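Local coordinates for protein alpha-glucosidase (Pseudoalteromonas sp. K8, PDB 5HQA) that hydrolyses alpha-glucosides as a calcium-binding glycoside hydrolase of family 97, held here in complex with the inhibitor acarbose, at residues I184-V196 with H436-Y448. Sequence-based numbering, arbitrary orientation.
Sequences IHEAALVDYAAMV and HEPIKDTGLRRTY. With CA (calcium ion), chain C; AC1 (4,6-dideoxy-4-{[(1S,4R,5S,6S)-4,5,6-trihydroxy-3-(hydroxymethyl)cyclohex-2-en-1-yl]amino}-alpha-D-glucopyranose), chain B.
Lys440 reaches from a loop of the catalytic (beta/alpha)8-barrel into the N-terminal beta-sandwich domain and meets Glu186 there in a buried salt bridge. Its loop, 436-448, follows barrel strand 432-435. The lysine chain is fully extended beyond CG and crosses the glutamate at about a right angle. Lys440 NZ comes to 2.8 Å from Glu186 OE1, on the anti lone pair. On its syn side, 20° out of the carboxylate plane, the same oxygen accepts from Met195 N, while OE2 pairs with Arg229. An alanine in place of Glu186 would probably leave the buried ammonium of Lys440 without its countercharge and Met195 N without its acceptor. Beside the lysine, His185 NE2 donates to Asp441 O at 2.8 Å, with the oxygen in the ring plane. ND1 is hydrogen-bonded to Thr170, so both ring nitrogens have partners, which probably fixes the ring's rotation. Deeper packing comes from Ile439 CD1, which lies 3.7 Å from Leu189 CD2 and also touches Ala194 CB. The side toward solvent is looser: exposed Val190 meets Leu444 only by a methyl contact, CG2 to CD2. At the other end of the loop, Glu437 OE2 binds the calcium ion and His436 ND1 donates a hydrogen bond to O2B of the acarbose unit, so the domain interface and active site share one loop. Thr442 grips the loop after strand 181-187 twice: its O takes Ala188 N, and its OG1 takes Leu189 N at 3.1 Å.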
# COMPACT_ATOMS: atom_id res chain seq x y z
N ILE A 184 0.82 -0.23 14.26
CA ILE A 184 -0.18 -1.29 14.38
C ILE A 184 -0.85 -1.48 13.03
O ILE A 184 -1.24 -0.50 12.38
CB ILE A 184 -1.21 -0.94 15.47
CG1 ILE A 184 -0.49 -0.76 16.81
CG2 ILE A 184 -2.30 -2.03 15.58
CD1 ILE A 184 -1.37 -0.18 17.89
N HIS A 185 -1.01 -2.73 12.61
CA HIS A 185 -1.61 -3.03 11.32
C HIS A 185 -2.15 -4.45 11.40
O HIS A 185 -2.36 -4.98 12.50
CB HIS A 185 -0.57 -2.79 10.21
CG HIS A 185 -1.11 -2.87 8.81
ND1 HIS A 185 -2.25 -2.19 8.41
CD2 HIS A 185 -0.66 -3.53 7.72
CE1 HIS A 185 -2.47 -2.44 7.13
NE2 HIS A 185 -1.53 -3.25 6.69
N GLU A 186 -2.41 -5.07 10.25
CA GLU A 186 -2.84 -6.46 10.24
C GLU A 186 -2.32 -7.13 8.97
O GLU A 186 -1.91 -6.46 8.01
CB GLU A 186 -4.37 -6.58 10.37
CG GLU A 186 -5.19 -5.74 9.43
CD GLU A 186 -6.69 -5.93 9.67
OE1 GLU A 186 -7.46 -4.98 9.41
OE2 GLU A 186 -7.11 -7.02 10.12
N ALA A 187 -2.32 -8.46 8.98
CA ALA A 187 -1.80 -9.21 7.85
C ALA A 187 -2.75 -10.34 7.48
O ALA A 187 -3.37 -10.95 8.36
CB ALA A 187 -0.39 -9.77 8.15
N ALA A 188 -2.84 -10.62 6.18
CA ALA A 188 -3.65 -11.71 5.63
C ALA A 188 -5.13 -11.50 5.96
O ALA A 188 -5.79 -12.35 6.55
CB ALA A 188 -3.16 -13.08 6.12
N LEU A 189 -5.65 -10.35 5.54
CA LEU A 189 -7.06 -10.02 5.78
C LEU A 189 -7.90 -10.77 4.75
O LEU A 189 -8.06 -10.32 3.61
CB LEU A 189 -7.28 -8.51 5.71
CG LEU A 189 -8.72 -8.01 5.81
CD1 LEU A 189 -9.40 -8.50 7.09
CD2 LEU A 189 -8.72 -6.48 5.75
N VAL A 190 -8.42 -11.93 5.15
CA VAL A 190 -9.13 -12.86 4.28
C VAL A 190 -10.43 -13.26 4.97
O VAL A 190 -10.41 -13.72 6.12
CB VAL A 190 -8.30 -14.12 3.99
CG1 VAL A 190 -9.09 -15.10 3.12
CG2 VAL A 190 -6.98 -13.74 3.32
N ASP A 191 -11.56 -13.11 4.27
CA ASP A 191 -12.88 -13.51 4.77
C ASP A 191 -13.14 -12.95 6.17
O ASP A 191 -13.58 -13.66 7.08
CB ASP A 191 -13.03 -15.03 4.76
CG ASP A 191 -14.46 -15.47 5.08
OD1 ASP A 191 -15.39 -14.74 4.65
OD2 ASP A 191 -14.65 -16.50 5.76
N TYR A 192 -12.88 -11.66 6.34
CA TYR A 192 -13.02 -11.03 7.64
C TYR A 192 -13.16 -9.53 7.40
O TYR A 192 -12.90 -9.05 6.29
CB TYR A 192 -11.81 -11.34 8.52
CG TYR A 192 -12.01 -11.28 10.02
CD1 TYR A 192 -12.49 -12.38 10.74
CD2 TYR A 192 -11.66 -10.13 10.74
CE1 TYR A 192 -12.64 -12.33 12.12
CE2 TYR A 192 -11.80 -10.07 12.13
CZ TYR A 192 -12.29 -11.17 12.81
OH TYR A 192 -12.43 -11.12 14.17
N ALA A 193 -13.60 -8.82 8.42
CA ALA A 193 -13.78 -7.38 8.34
C ALA A 193 -12.48 -6.67 8.72
O ALA A 193 -11.77 -7.11 9.64
CB ALA A 193 -14.91 -6.92 9.27
N ALA A 194 -12.17 -5.58 8.03
CA ALA A 194 -10.96 -4.82 8.36
C ALA A 194 -11.06 -4.26 9.77
O ALA A 194 -12.14 -3.91 10.26
CB ALA A 194 -10.73 -3.68 7.37
N MET A 195 -9.90 -4.14 10.42
CA MET A 195 -9.79 -3.55 11.74
C MET A 195 -9.49 -2.06 11.62
O MET A 195 -8.53 -1.66 10.96
CB MET A 195 -8.70 -4.26 12.54
CG MET A 195 -8.48 -3.70 13.93
SD MET A 195 -7.16 -4.62 14.78
CE MET A 195 -5.69 -4.11 13.87
N VAL A 196 -10.32 -1.26 12.25
CA VAL A 196 -10.07 0.15 12.54
C VAL A 196 -9.72 0.22 14.02
O VAL A 196 -10.11 -0.65 14.80
CB VAL A 196 -11.34 0.94 12.17
CG1 VAL A 196 -11.53 2.17 13.00
CG2 VAL A 196 -11.39 1.20 10.66
N HIS A 436 -7.58 0.72 -7.26
CA HIS A 436 -7.82 2.02 -6.65
C HIS A 436 -9.11 1.99 -5.83
O HIS A 436 -10.02 1.21 -6.12
CB HIS A 436 -7.84 3.13 -7.71
CG HIS A 436 -6.47 3.49 -8.20
ND1 HIS A 436 -6.06 4.79 -8.39
CD2 HIS A 436 -5.41 2.71 -8.50
CE1 HIS A 436 -4.80 4.79 -8.80
NE2 HIS A 436 -4.39 3.54 -8.89
N GLU A 437 -9.16 2.85 -4.81
CA GLU A 437 -10.14 2.75 -3.73
C GLU A 437 -10.22 1.30 -3.24
O GLU A 437 -11.27 0.66 -3.33
CB GLU A 437 -11.51 3.27 -4.15
CG GLU A 437 -11.47 4.73 -4.60
CD GLU A 437 -10.86 4.88 -5.99
OE1 GLU A 437 -11.28 4.13 -6.89
OE2 GLU A 437 -9.93 5.72 -6.17
N PRO A 438 -9.11 0.76 -2.71
CA PRO A 438 -9.03 -0.66 -2.39
C PRO A 438 -9.32 -0.93 -0.94
O PRO A 438 -9.61 -0.01 -0.17
CB PRO A 438 -7.56 -0.96 -2.68
CG PRO A 438 -6.89 0.27 -2.10
CD PRO A 438 -7.84 1.44 -2.42
N ILE A 439 -9.22 -2.20 -0.55
CA ILE A 439 -8.91 -2.55 0.83
C ILE A 439 -7.43 -2.29 1.04
O ILE A 439 -6.61 -2.45 0.13
CB ILE A 439 -9.28 -4.02 1.13
CG1 ILE A 439 -8.94 -4.39 2.57
CG2 ILE A 439 -8.55 -4.97 0.17
CD1 ILE A 439 -9.80 -3.68 3.62
N LYS A 440 -7.07 -1.86 2.25
CA LYS A 440 -5.66 -1.65 2.57
C LYS A 440 -4.86 -2.93 2.32
O LYS A 440 -5.38 -4.04 2.41
CB LYS A 440 -5.51 -1.21 4.02
CG LYS A 440 -5.93 -2.30 5.01
CD LYS A 440 -6.13 -1.74 6.42
CE LYS A 440 -6.56 -2.85 7.37
NZ LYS A 440 -6.80 -2.37 8.77
N ASP A 441 -3.58 -2.74 1.98
CA ASP A 441 -2.67 -3.85 1.73
C ASP A 441 -2.39 -4.57 3.05
O ASP A 441 -2.06 -3.92 4.06
CB ASP A 441 -1.38 -3.30 1.11
CG ASP A 441 -0.44 -4.40 0.59
OD1 ASP A 441 -0.48 -5.54 1.09
OD2 ASP A 441 0.36 -4.08 -0.34
N THR A 442 -2.55 -5.89 3.07
CA THR A 442 -2.20 -6.67 4.26
C THR A 442 -1.25 -7.81 3.91
O THR A 442 -1.16 -8.80 4.65
CB THR A 442 -3.45 -7.21 4.98
OG1 THR A 442 -4.19 -8.07 4.11
CG2 THR A 442 -4.35 -6.04 5.40
N GLY A 443 -0.51 -7.67 2.80
CA GLY A 443 0.50 -8.63 2.41
C GLY A 443 0.04 -9.75 1.51
O GLY A 443 0.82 -10.68 1.26
N LEU A 444 -1.19 -9.69 0.99
CA LEU A 444 -1.71 -10.81 0.21
C LEU A 444 -1.01 -10.97 -1.14
O LEU A 444 -1.17 -12.03 -1.77
CB LEU A 444 -3.22 -10.64 0.02
CG LEU A 444 -4.03 -10.93 1.28
CD1 LEU A 444 -5.44 -10.38 1.15
CD2 LEU A 444 -4.06 -12.44 1.51
N ARG A 445 -0.23 -9.98 -1.60
CA ARG A 445 0.59 -10.18 -2.79
C ARG A 445 1.53 -11.37 -2.66
O ARG A 445 1.95 -11.94 -3.68
CB ARG A 445 1.41 -8.91 -3.09
CG ARG A 445 2.38 -8.52 -1.97
CD ARG A 445 3.07 -7.19 -2.25
NE ARG A 445 3.71 -6.62 -1.05
CZ ARG A 445 5.02 -6.41 -0.91
NH1 ARG A 445 5.88 -6.73 -1.88
NH2 ARG A 445 5.48 -5.87 0.22
N ARG A 446 1.88 -11.78 -1.44
CA ARG A 446 2.68 -12.99 -1.30
C ARG A 446 1.89 -14.21 -1.78
O ARG A 446 2.41 -15.05 -2.52
CB ARG A 446 3.13 -13.19 0.14
CG ARG A 446 3.87 -14.53 0.30
CD ARG A 446 4.29 -14.81 1.71
NE ARG A 446 5.19 -15.96 1.73
CZ ARG A 446 5.77 -16.43 2.83
NH1 ARG A 446 5.55 -15.85 4.00
NH2 ARG A 446 6.57 -17.48 2.76
N THR A 447 0.64 -14.30 -1.35
CA THR A 447 -0.21 -15.44 -1.65
C THR A 447 -0.74 -15.39 -3.08
O THR A 447 -0.88 -16.43 -3.73
CB THR A 447 -1.38 -15.47 -0.66
OG1 THR A 447 -0.87 -15.23 0.66
CG2 THR A 447 -2.10 -16.80 -0.70
N TYR A 448 -1.05 -14.18 -3.56
CA TYR A 448 -1.62 -13.94 -4.89
C TYR A 448 -0.75 -12.91 -5.58
O TYR A 448 -1.07 -11.71 -5.57
CB TYR A 448 -3.07 -13.47 -4.79
CG TYR A 448 -3.92 -14.45 -4.03
CD1 TYR A 448 -4.38 -15.61 -4.63
CD2 TYR A 448 -4.21 -14.25 -2.69
CE1 TYR A 448 -5.14 -16.54 -3.93
CE2 TYR A 448 -4.97 -15.16 -1.98
CZ TYR A 448 -5.43 -16.30 -2.61
OH TYR A 448 -6.18 -17.21 -1.90
CA CA C . -8.43 7.62 -6.09
C1 AC1 B . -12.98 11.21 -6.18
O2 AC1 B . -12.26 10.36 -4.05
C2 AC1 B . -12.32 10.04 -5.45
C4A AC1 B . -8.89 7.50 -11.73
C3 AC1 B . -10.95 9.75 -6.01
O3 AC1 B . -10.32 8.69 -5.26
C4 AC1 B . -11.05 9.41 -7.47
N4A AC1 B . -9.79 8.83 -8.04
C5 AC1 B . -11.37 10.78 -8.06
O5 AC1 B . -12.76 11.14 -7.66
C6 AC1 B . -11.27 10.86 -9.55
C1B AC1 B . -9.99 7.57 -8.84
C2B AC1 B . -8.51 6.98 -9.34
O2B AC1 B . -7.66 6.92 -8.19
C3B AC1 B . -7.98 7.74 -10.40
O3B AC1 B . -6.62 7.37 -10.74
O4 AC1 B . -8.46 8.35 -12.78
C5B AC1 B . -10.30 7.70 -11.49
C7B AC1 B . -10.85 7.71 -9.96
C6B AC1 B . -11.27 7.30 -12.62
O6B AC1 B . -11.33 5.91 -12.66